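Local coordinates for hypothetical protein (Pseudomonas aeruginosa, PDB 2H9F) that probably isomerises methylaconitate, as a member of the PrpF family, and assembles as a dimer, at residues 12-17 and 382-387. Numbering follows the deposited sequence.
Sequences ATYLRG and RILMEG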
ATOM      1  N   ALA A  12     -15.806  11.816  -4.543  1.00 28.35           N
ATOM      2  CA  ALA A  12     -14.352  11.900  -4.392  1.00 25.12           C
ATOM      3  C   ALA A  12     -13.728  11.439  -5.693  1.00 27.88           C
ATOM      4  O   ALA A  12     -14.348  10.726  -6.465  1.00 27.50           O
ATOM      5  CB  ALA A  12     -13.805  10.969  -3.286  1.00 26.19           C
ATOM      6  N   THR A  13     -12.468  11.811  -5.828  1.00 26.68           N
ATOM      7  CA  THR A  13     -11.604  11.414  -6.923  1.00 29.80           C
ATOM      8  C   THR A  13     -10.269  10.979  -6.321  1.00 27.94           C
ATOM      9  O   THR A  13      -9.654  11.678  -5.478  1.00 27.25           O
ATOM     10  CB  THR A  13     -11.438  12.551  -7.913  1.00 27.32           C
ATOM     11  OG1 THR A  13     -12.750  13.039  -8.245  1.00 31.55           O
ATOM     12  CG2 THR A  13     -10.714  12.066  -9.207  1.00 24.39           C
ATOM     13  N   TYR A  14      -9.825   9.811  -6.768  1.00 28.37           N
ATOM     14  CA  TYR A  14      -8.580   9.274  -6.298  1.00 28.70           C
ATOM     15  C   TYR A  14      -7.562   9.444  -7.409  1.00 32.32           C
ATOM     16  O   TYR A  14      -7.720   8.905  -8.508  1.00 26.72           O
ATOM     17  CB  TYR A  14      -8.791   7.820  -5.889  1.00 31.44           C
ATOM     18  CG  TYR A  14      -7.614   7.137  -5.236  1.00 30.27           C
ATOM     19  CD1 TYR A  14      -7.019   7.636  -4.094  1.00 29.26           C
ATOM     20  CD2 TYR A  14      -7.091   5.988  -5.772  1.00 30.43           C
ATOM     21  CE1 TYR A  14      -5.929   6.979  -3.467  1.00 24.14           C
ATOM     22  CE2 TYR A  14      -6.010   5.328  -5.161  1.00 26.83           C
ATOM     23  CZ  TYR A  14      -5.426   5.829  -4.048  1.00 31.14           C
ATOM     24  OH  TYR A  14      -4.381   5.162  -3.501  1.00 31.17           O
ATOM     25  N   LEU A  15      -6.540  10.243  -7.125  1.00 32.11           N
ATOM     26  CA  LEU A  15      -5.562  10.639  -8.152  1.00 32.86           C
ATOM     27  C   LEU A  15      -4.162  10.309  -7.687  1.00 33.04           C
ATOM     28  O   LEU A  15      -3.830  10.416  -6.485  1.00 26.78           O
ATOM     29  CB  LEU A  15      -5.509  12.162  -8.352  1.00 33.27           C
ATOM     30  CG  LEU A  15      -6.633  12.934  -9.014  1.00 36.21           C
ATOM     31  CD1 LEU A  15      -7.447  13.598  -7.979  1.00 38.50           C
ATOM     32  CD2 LEU A  15      -6.041  13.980 -10.003  1.00 39.17           C
ATOM     33  N   ARG A  16      -3.323  10.029  -8.672  1.00 29.51           N
ATOM     34  CA  ARG A  16      -1.887  10.126  -8.526  1.00 28.48           C
ATOM     35  C   ARG A  16      -1.454  11.518  -8.895  1.00 28.06           C
ATOM     36  O   ARG A  16      -1.769  12.002  -9.979  1.00 27.73           O
ATOM     37  CB  ARG A  16      -1.148   9.196  -9.461  1.00 25.86           C
ATOM     38  CG  ARG A  16       0.355   9.344  -9.292  1.00 28.61           C
ATOM     39  CD  ARG A  16       1.185   8.518 -10.249  1.00 26.09           C
ATOM     40  NE  ARG A  16       0.944   8.781 -11.679  1.00 30.12           N
ATOM     41  CZ  ARG A  16       1.392   9.848 -12.338  1.00 28.30           C
ATOM     42  NH1 ARG A  16       2.044  10.810 -11.710  1.00 29.42           N
ATOM     43  NH2 ARG A  16       1.136   9.956 -13.624  1.00 31.64           N
ATOM     44  N   GLY A  17      -0.731  12.146  -7.987  1.00 29.18           N
ATOM     45  CA  GLY A  17      -0.141  13.478  -8.211  1.00 31.12           C
ATOM     46  C   GLY A  17       1.335  13.336  -7.959  1.00 30.74           C
ATOM     47  O   GLY A  17       1.775  13.088  -6.827  1.00 29.79           O
ATOM     48  N   ARG A 382      -2.633  11.773 -12.767  1.00 28.98           N
ATOM     49  CA  ARG A 382      -3.770  11.160 -13.426  1.00 29.18           C
ATOM     50  C   ARG A 382      -4.803  10.638 -12.437  1.00 25.70           C
ATOM     51  O   ARG A 382      -4.484  10.249 -11.287  1.00 28.84           O
ATOM     52  CB  ARG A 382      -3.344   9.993 -14.348  1.00 30.01           C
ATOM     53  CG  ARG A 382      -2.626   8.894 -13.688  1.00 33.68           C
ATOM     54  CD  ARG A 382      -2.178   7.785 -14.723  1.00 36.20           C
ATOM     55  NE  ARG A 382      -3.253   6.897 -14.967  1.00 38.40           N
ATOM     56  CZ  ARG A 382      -3.417   5.692 -14.435  1.00 37.22           C
ATOM     57  NH1 ARG A 382      -2.542   5.099 -13.640  1.00 37.34           N
ATOM     58  NH2 ARG A 382      -4.495   5.027 -14.773  1.00 31.94           N
ATOM     59  N   ILE A 383      -6.052  10.633 -12.896  1.00 26.75           N
ATOM     60  CA  ILE A 383      -7.142  10.044 -12.148  1.00 26.24           C
ATOM     61  C   ILE A 383      -7.037   8.530 -12.183  1.00 27.19           C
ATOM     62  O   ILE A 383      -6.886   7.931 -13.262  1.00 24.99           O
ATOM     63  CB  ILE A 383      -8.537  10.533 -12.672  1.00 26.13           C
ATOM     64  CG1 ILE A 383      -8.747  12.004 -12.281  1.00 28.17           C
ATOM     65  CG2 ILE A 383      -9.677   9.665 -12.062  1.00 29.75           C
ATOM     66  CD1 ILE A 383      -9.993  12.622 -12.964  1.00 28.65           C
ATOM     67  N   LEU A 384      -7.114   7.911 -11.012  1.00 29.92           N
ATOM     68  CA  LEU A 384      -7.078   6.445 -10.907  1.00 30.11           C
ATOM     69  C   LEU A 384      -8.501   5.888 -10.755  1.00 28.85           C
ATOM     70  O   LEU A 384      -8.867   4.890 -11.321  1.00 26.34           O
ATOM     71  CB  LEU A 384      -6.216   6.045  -9.670  1.00 34.12           C
ATOM     72  CG  LEU A 384      -4.762   6.569  -9.651  1.00 33.56           C
ATOM     73  CD1 LEU A 384      -4.034   6.221  -8.370  1.00 27.85           C
ATOM     74  CD2 LEU A 384      -4.015   6.081 -10.818  1.00 27.73           C
HETATM   75  N   MSE A 385      -9.296   6.538  -9.918  1.00 28.78           N
HETATM   76  CA  MSE A 385     -10.678   6.170  -9.769  1.00 26.63           C
HETATM   77  C   MSE A 385     -11.507   7.403  -9.393  1.00 29.76           C
HETATM   78  O   MSE A 385     -11.011   8.290  -8.752  1.00 27.07           O
HETATM   79  CB  MSE A 385     -10.775   5.032  -8.717  1.00 27.43           C
HETATM   80  CG  MSE A 385     -12.157   4.404  -8.640  1.00 19.68           C
HETATM   81 SE   MSE A 385     -12.219   2.880  -7.418  0.70 22.62          SE
HETATM   82  CE  MSE A 385     -13.990   2.449  -7.775  1.00 27.51           C
ATOM     83  N   GLU A 386     -12.756   7.461  -9.850  1.00 29.55           N
ATOM     84  CA  GLU A 386     -13.643   8.562  -9.537  1.00 29.84           C
ATOM     85  C   GLU A 386     -15.041   8.031  -9.197  1.00 27.99           C
ATOM     86  O   GLU A 386     -15.468   7.037  -9.708  1.00 25.94           O
ATOM     87  CB  GLU A 386     -13.756   9.492 -10.743  1.00 31.98           C
ATOM     88  CG  GLU A 386     -14.130   8.727 -12.018  1.00 35.93           C
ATOM     89  CD  GLU A 386     -14.422   9.598 -13.223  1.00 38.93           C
ATOM     90  OE1 GLU A 386     -15.253  10.524 -13.139  1.00 54.30           O
ATOM     91  OE2 GLU A 386     -13.830   9.323 -14.266  1.00 36.30           O
ATOM     92  N   GLY A 387     -15.764   8.738  -8.334  1.00 28.27           N
ATOM     93  CA  GLY A 387     -17.093   8.314  -7.981  1.00 25.63           C
ATOM     94  C   GLY A 387     -17.320   8.773  -6.553  1.00 26.83           C
ATOM     95  O   GLY A 387     -17.375   9.976  -6.287  1.00 26.22           O
TER
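Y14 meets both L384 and M385 across two antiparallel strands, a classic beta bulge. Y14 O accepts two N-H groups, L384 N at 2.8 Å and M385 N at 3.2 Å, both in the carbonyl plane, while Y14 N binds M385 O. Paired backbone bonds join A12 to G387 and R16 to R382 at the two ends. The extra residue, L384, turns its side chain toward strand 12-17: its CD1 lies 3.9 Å from Y14 CE2, meeting the ring obliquely, and equally near R16 N. The phenol is swung there with CG anti to the backbone N (chi1 -174°).

On the face carrying T13, L15 and I383, I383 CG1 touches both T13 CG2 (3.6 Å) and L15 CG (4.0 Å), and F115 of helix 106-118 packs on T13 and L15. T13 directs its methyl into this apolar group because CG2, rather than OG1, is anti to the backbone N. E386, on the same face, forms a salt bridge with R390 of the second subunit.

On the Y14 face, R16 crosses R382 at a slant, R16 NH2 3.9 Å from R382 CG, their guanidinium planes 42° apart. Both chains bend at chi3, and R16 NE and R382 NH1 form salt bridges with the same carboxylate oxygen, OD1 of D60 of the second subunit. The strand pair thus carries an apolar cluster on one face and, on the other, two arginines that share the neighbour's aspartate, probably stabilising its charge and tying the pair to that subunit.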